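Local coordinates for protein leucyl-tRNA synthetase subunit alpha (PDB 3O0A) that attaches leucine to its cognate tRNA, the part present here being the CP1 hydrolytic domain, which probably clears mischarged tRNA by hydrolysis, at residues A[86-89]-A[90-93]; A[33-36]-A[37-41]. All coordinates share one frame; numbering follows the deposited sequence.

Contact 1 of 2, residues A[86-89]-A[90-93]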
loop_
_atom_site.group_PDB
_atom_site.type_symbol
_atom_site.label_atom_id
_atom_site.label_comp_id
_atom_site.label_asym_id
_atom_site.label_seq_id
_atom_site.Cartn_x
_atom_site.Cartn_y
_atom_site.Cartn_z
ATOM N N PHE A 86 -16.849 -3.622 8.160
ATOM C CA PHE A 86 -16.422 -2.518 7.288
ATOM C C PHE A 86 -16.794 -2.747 5.815
ATOM O O PHE A 86 -17.369 -1.866 5.155
ATOM C CB PHE A 86 -14.925 -2.267 7.448
ATOM C CG PHE A 86 -14.372 -1.266 6.481
ATOM C CD1 PHE A 86 -14.653 0.091 6.634
ATOM C CD2 PHE A 86 -13.561 -1.690 5.416
ATOM C CE1 PHE A 86 -14.139 1.026 5.729
ATOM C CE2 PHE A 86 -13.043 -0.764 4.508
ATOM C CZ PHE A 86 -13.321 0.593 4.684
ATOM N N VAL A 87 -16.459 -3.916 5.289
ATOM C CA VAL A 87 -16.755 -4.245 3.892
ATOM C C VAL A 87 -18.267 -4.153 3.620
ATOM O O VAL A 87 -18.695 -3.589 2.604
ATOM C CB VAL A 87 -16.194 -5.647 3.555
ATOM C CG1 VAL A 87 -16.672 -6.126 2.189
ATOM C CG2 VAL A 87 -14.666 -5.623 3.640
ATOM N N GLU A 88 -19.060 -4.676 4.558
ATOM C CA GLU A 88 -20.521 -4.672 4.427
ATOM C C GLU A 88 -21.059 -3.247 4.424
ATOM O O GLU A 88 -21.963 -2.929 3.652
ATOM C CB GLU A 88 -21.175 -5.519 5.525
ATOM C CG GLU A 88 -21.006 -7.050 5.320
ATOM C CD GLU A 88 -21.549 -7.544 3.970
ATOM O OE1 GLU A 88 -22.758 -7.367 3.695
ATOM O OE2 GLU A 88 -20.763 -8.113 3.186
ATOM N N LYS A 89 -20.508 -2.399 5.291
ATOM C CA LYS A 89 -20.932 -1.000 5.358
ATOM C C LYS A 89 -20.603 -0.334 4.031
ATOM O O LYS A 89 -21.400 0.415 3.484
ATOM C CB LYS A 89 -20.210 -0.264 6.479
ATOM C CG LYS A 89 -20.693 1.169 6.728
ATOM C CD LYS A 89 -19.865 1.818 7.829
ATOM C CE LYS A 89 -20.095 3.311 7.914
ATOM N NZ LYS A 89 -19.400 3.908 9.089
ATOM N N MET A 90 -19.422 -0.631 3.513
ATOM C CA MET A 90 -18.970 0.009 2.262
ATOM C C MET A 90 -19.812 -0.354 1.028
ATOM O O MET A 90 -20.013 0.502 0.153
ATOM C CB MET A 90 -17.480 -0.256 2.049
ATOM C CG MET A 90 -16.591 0.437 3.065
ATOM S SD MET A 90 -16.680 2.239 3.030
ATOM C CE MET A 90 -17.431 2.650 4.601
ATOM N N LYS A 91 -20.325 -1.587 0.961
ATOM C CA LYS A 91 -21.270 -1.981 -0.113
ATOM C C LYS A 91 -22.436 -1.003 -0.234
ATOM O O LYS A 91 -23.009 -0.822 -1.320
ATOM C CB LYS A 91 -21.853 -3.382 0.119
ATOM C CG LYS A 91 -20.881 -4.536 -0.035
ATOM C CD LYS A 91 -21.613 -5.882 0.107
ATOM C CE LYS A 91 -20.624 -7.042 0.113
ATOM N NZ LYS A 91 -21.315 -8.363 0.143
ATOM N N LYS A 92 -22.791 -0.362 0.879
ATOM C CA LYS A 92 -23.929 0.532 0.893
ATOM C C LYS A 92 -23.618 1.983 0.533
ATOM O O LYS A 92 -24.536 2.746 0.267
ATOM C CB LYS A 92 -24.619 0.463 2.249
ATOM C CG LYS A 92 -25.207 -0.901 2.533
ATOM C CD LYS A 92 -26.109 -0.871 3.723
ATOM C CE LYS A 92 -25.326 -1.001 4.999
ATOM N NZ LYS A 92 -26.259 -1.229 6.127
ATOM N N MET A 93 -22.341 2.351 0.540
ATOM C CA MET A 93 -21.922 3.743 0.369
ATOM C C MET A 93 -21.640 4.056 -1.085
ATOM O O MET A 93 -20.953 3.281 -1.787
ATOM C CB MET A 93 -20.660 4.038 1.191
ATOM C CG MET A 93 -20.794 3.810 2.697
ATOM S SD MET A 93 -21.795 5.105 3.434
ATOM C CE MET A 93 -23.364 4.248 3.571
#
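M90 lays its CG over one face of the F86 ring, off-centre toward the rim: a CH-pi contact in which CG stands 3.8 Å from the ring centroid and only 19° off the ring normal. The turn about CB-CG of the methionine (chi2 -63°) folds SD back beside the ring instead of carrying it away; M90 SD therefore meets the F86 ring obliquely, 4.6 Å from the centroid, in a Met-aromatic contact, and M90 CE reaches F86 CE1 at 3.8 Å. The ring itself leans along the helix because F86 CG is anti to the backbone N (chi1 173°). With the ring cut back to an alanine here, M90 CG and SD would probably lose the face they lie against and be left freer to turn. This i to i+4 pairing belongs to the last turns of helix 80-91, in the editing domain, and is accompanied by the backbone bond from M90 N to F86 O (2.9 Å); K91 N bonds V87 O in the same way. Near the helix end the pattern tightens to i to i+3: K92 N bonds K89 O (3.1 Å), and M93 N bonds M90 O. On the exposed side E88 and K91 run alongside each other, pointing the same way. The extended lysine chain brings K91 NZ to E88 OE2 at 3.1 Å, a salt bridge in which NZ meets OE2 on its syn side, slightly out of the carboxylate plane. K89 crosses M90 at a slant, K89 CD lying 4.1 Å from M90 CE, while K89 NZ forms a salt bridge with E105. F86 and M90 also touch E105, and R98 of helix 95-99 packs against both M90 and M93.

Contact 2 of 2, residues A[33-36]-A[37-41]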
loop_
_atom_site.group_PDB
_atom_site.type_symbol
_atom_site.label_atom_id
_atom_site.label_comp_id
_atom_site.label_asym_id
_atom_site.label_seq_id
_atom_site.Cartn_x
_atom_site.Cartn_y
_atom_site.Cartn_z
ATOM N N LEU A 33 2.797 -21.610 -1.858
ATOM C CA LEU A 33 3.660 -22.740 -1.511
ATOM C C LEU A 33 5.068 -22.643 -2.116
ATOM O O LEU A 33 6.052 -22.993 -1.456
ATOM C CB LEU A 33 2.993 -24.074 -1.864
ATOM C CG LEU A 33 1.715 -24.436 -1.105
ATOM C CD1 LEU A 33 1.118 -25.677 -1.735
ATOM C CD2 LEU A 33 1.973 -24.665 0.383
ATOM N N LYS A 34 5.161 -22.160 -3.351
ATOM C CA LYS A 34 6.439 -22.096 -4.060
ATOM C C LYS A 34 7.266 -20.893 -3.634
ATOM O O LYS A 34 8.474 -21.008 -3.462
ATOM C CB LYS A 34 6.246 -22.046 -5.581
ATOM C CG LYS A 34 5.646 -23.289 -6.204
ATOM C CD LYS A 34 5.537 -23.148 -7.734
ATOM C CE LYS A 34 4.724 -24.288 -8.354
ATOM N NZ LYS A 34 5.550 -25.505 -8.575
ATOM N N GLU A 35 6.616 -19.742 -3.480
ATOM C CA GLU A 35 7.338 -18.501 -3.191
ATOM C C GLU A 35 7.216 -18.013 -1.755
ATOM O O GLU A 35 7.940 -17.090 -1.355
ATOM C CB GLU A 35 6.895 -17.373 -4.132
ATOM C CG GLU A 35 7.123 -17.642 -5.622
ATOM C CD GLU A 35 6.957 -16.383 -6.452
ATOM O OE1 GLU A 35 7.513 -15.326 -6.070
ATOM O OE2 GLU A 35 6.276 -16.448 -7.492
ATOM N N LYS A 36 6.302 -18.620 -0.991
ATOM C CA LYS A 36 6.004 -18.203 0.387
ATOM C C LYS A 36 5.609 -16.719 0.409
ATOM O O LYS A 36 6.040 -15.946 1.277
ATOM C CB LYS A 36 7.163 -18.524 1.336
ATOM C CG LYS A 36 7.285 -20.025 1.662
ATOM C CD LYS A 36 8.396 -20.275 2.671
ATOM C CE LYS A 36 8.305 -21.678 3.254
ATOM N NZ LYS A 36 9.456 -22.000 4.153
ATOM N N ARG A 37 4.791 -16.349 -0.579
ATOM C CA ARG A 37 4.317 -14.967 -0.754
ATOM C C ARG A 37 2.879 -14.917 -1.216
ATOM O O ARG A 37 2.435 -15.807 -1.942
ATOM C CB ARG A 37 5.144 -14.251 -1.822
ATOM C CG ARG A 37 6.569 -14.004 -1.441
ATOM C CD ARG A 37 7.322 -13.423 -2.618
ATOM N NE ARG A 37 8.693 -13.152 -2.211
ATOM C CZ ARG A 37 9.601 -12.526 -2.950
ATOM N NH1 ARG A 37 9.305 -12.098 -4.168
ATOM N NH2 ARG A 37 10.818 -12.336 -2.458
ATOM N N ILE A 38 2.176 -13.860 -0.804
ATOM C CA ILE A 38 0.909 -13.456 -1.419
ATOM C C ILE A 38 1.131 -12.070 -1.985
ATOM O O ILE A 38 1.420 -11.139 -1.247
ATOM C CB ILE A 38 -0.271 -13.440 -0.414
ATOM C CG1 ILE A 38 -0.491 -14.849 0.189
ATOM C CG2 ILE A 38 -1.557 -12.890 -1.090
ATOM C CD1 ILE A 38 -1.040 -15.899 -0.757
ATOM N N TYR A 39 1.051 -11.941 -3.305
ATOM C CA TYR A 39 1.375 -10.658 -3.927
ATOM C C TYR A 39 0.232 -9.664 -3.835
ATOM O O TYR A 39 -0.925 -10.030 -4.045
ATOM C CB TYR A 39 1.767 -10.857 -5.386
ATOM C CG TYR A 39 3.178 -11.386 -5.540
ATOM C CD1 TYR A 39 4.277 -10.532 -5.385
ATOM C CD2 TYR A 39 3.418 -12.720 -5.840
ATOM C CE1 TYR A 39 5.579 -10.994 -5.537
ATOM C CE2 TYR A 39 4.729 -13.194 -5.990
ATOM C CZ TYR A 39 5.798 -12.323 -5.831
ATOM O OH TYR A 39 7.093 -12.764 -5.970
ATOM N N ILE A 40 0.587 -8.405 -3.570
ATOM C CA ILE A 40 -0.360 -7.292 -3.667
ATOM C C ILE A 40 0.195 -6.328 -4.698
ATOM O O ILE A 40 1.074 -5.518 -4.399
ATOM C CB ILE A 40 -0.525 -6.584 -2.305
ATOM C CG1 ILE A 40 -0.941 -7.595 -1.234
ATOM C CG2 ILE A 40 -1.544 -5.440 -2.378
ATOM C CD1 ILE A 40 0.205 -8.272 -0.537
ATOM N N ASP A 41 -0.329 -6.413 -5.910
ATOM C CA ASP A 41 0.134 -5.525 -6.969
ATOM C C ASP A 41 -0.547 -4.172 -6.808
ATOM O O ASP A 41 -1.772 -4.093 -6.635
ATOM C CB ASP A 41 -0.199 -6.083 -8.347
ATOM C CG ASP A 41 0.557 -7.360 -8.680
ATOM O OD1 ASP A 41 1.604 -7.649 -8.055
ATOM O OD2 ASP A 41 0.085 -8.068 -9.601
#
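E35 OE1 takes a hydrogen bond from Y39 OH across the junction where helix 26-35 gives way to strand 37-44, an edge strand of a three-stranded antiparallel sheet. The turn between them is made by K36, the first residue to leave helical geometry, whose positive phi swings the chain from helix into strand. The close-fitting part is polar. The bond from Y39 OH is 2.6 Å long and reaches E35 OE1 on the syn side, 23° out of the carboxylate plane. The glutamate chain, extended beyond CG, crosses the tyrosine at roughly a right angle; its carboxylate sits at the ring edge, the two planes 64° apart. The R37 side chain starts close over the turn, its CG 3.4 Å from E35 O. R37 adds a cation-pi contact with Y11, and Y39 one with R9. The looser side belongs to K36, which, exposed and extended, makes a long, weak ion pair with E15. E35 and R37 attract only through space, E35 OE1 and R37 NH1 being 4.2 Å apart with the oxygen well out of the guanidinium plane; the nearby positive charge would probably help keep the carboxylate ionised. The tyrosine oxygen links the two charged groups: Y39 OH lies close to the guanidinium plane of R37, and R37 NH1 donates to it at 2.9 Å with an N-H...O angle of 154°.

Contact 2 comes first along the chain, where helix 26-35 passes into strand 37-44; contact 1 follows at the C-terminal end of helix 80-91. Their centres lie 28 Å apart and their nearest atoms about 14 Å, without touching. They share no helix, strand or sheet, although all four segments belong to the editing domain. Contact 2 sits at the rim of the three-stranded antiparallel sheet, its centre about 15 Å from the centre of the chain, whereas the centre of contact 1 lies farther out, about 20 Å from it, just before helix 95-99. The two thus shape separate peripheral parts of one domain: a helix-to-strand junction and a helix end.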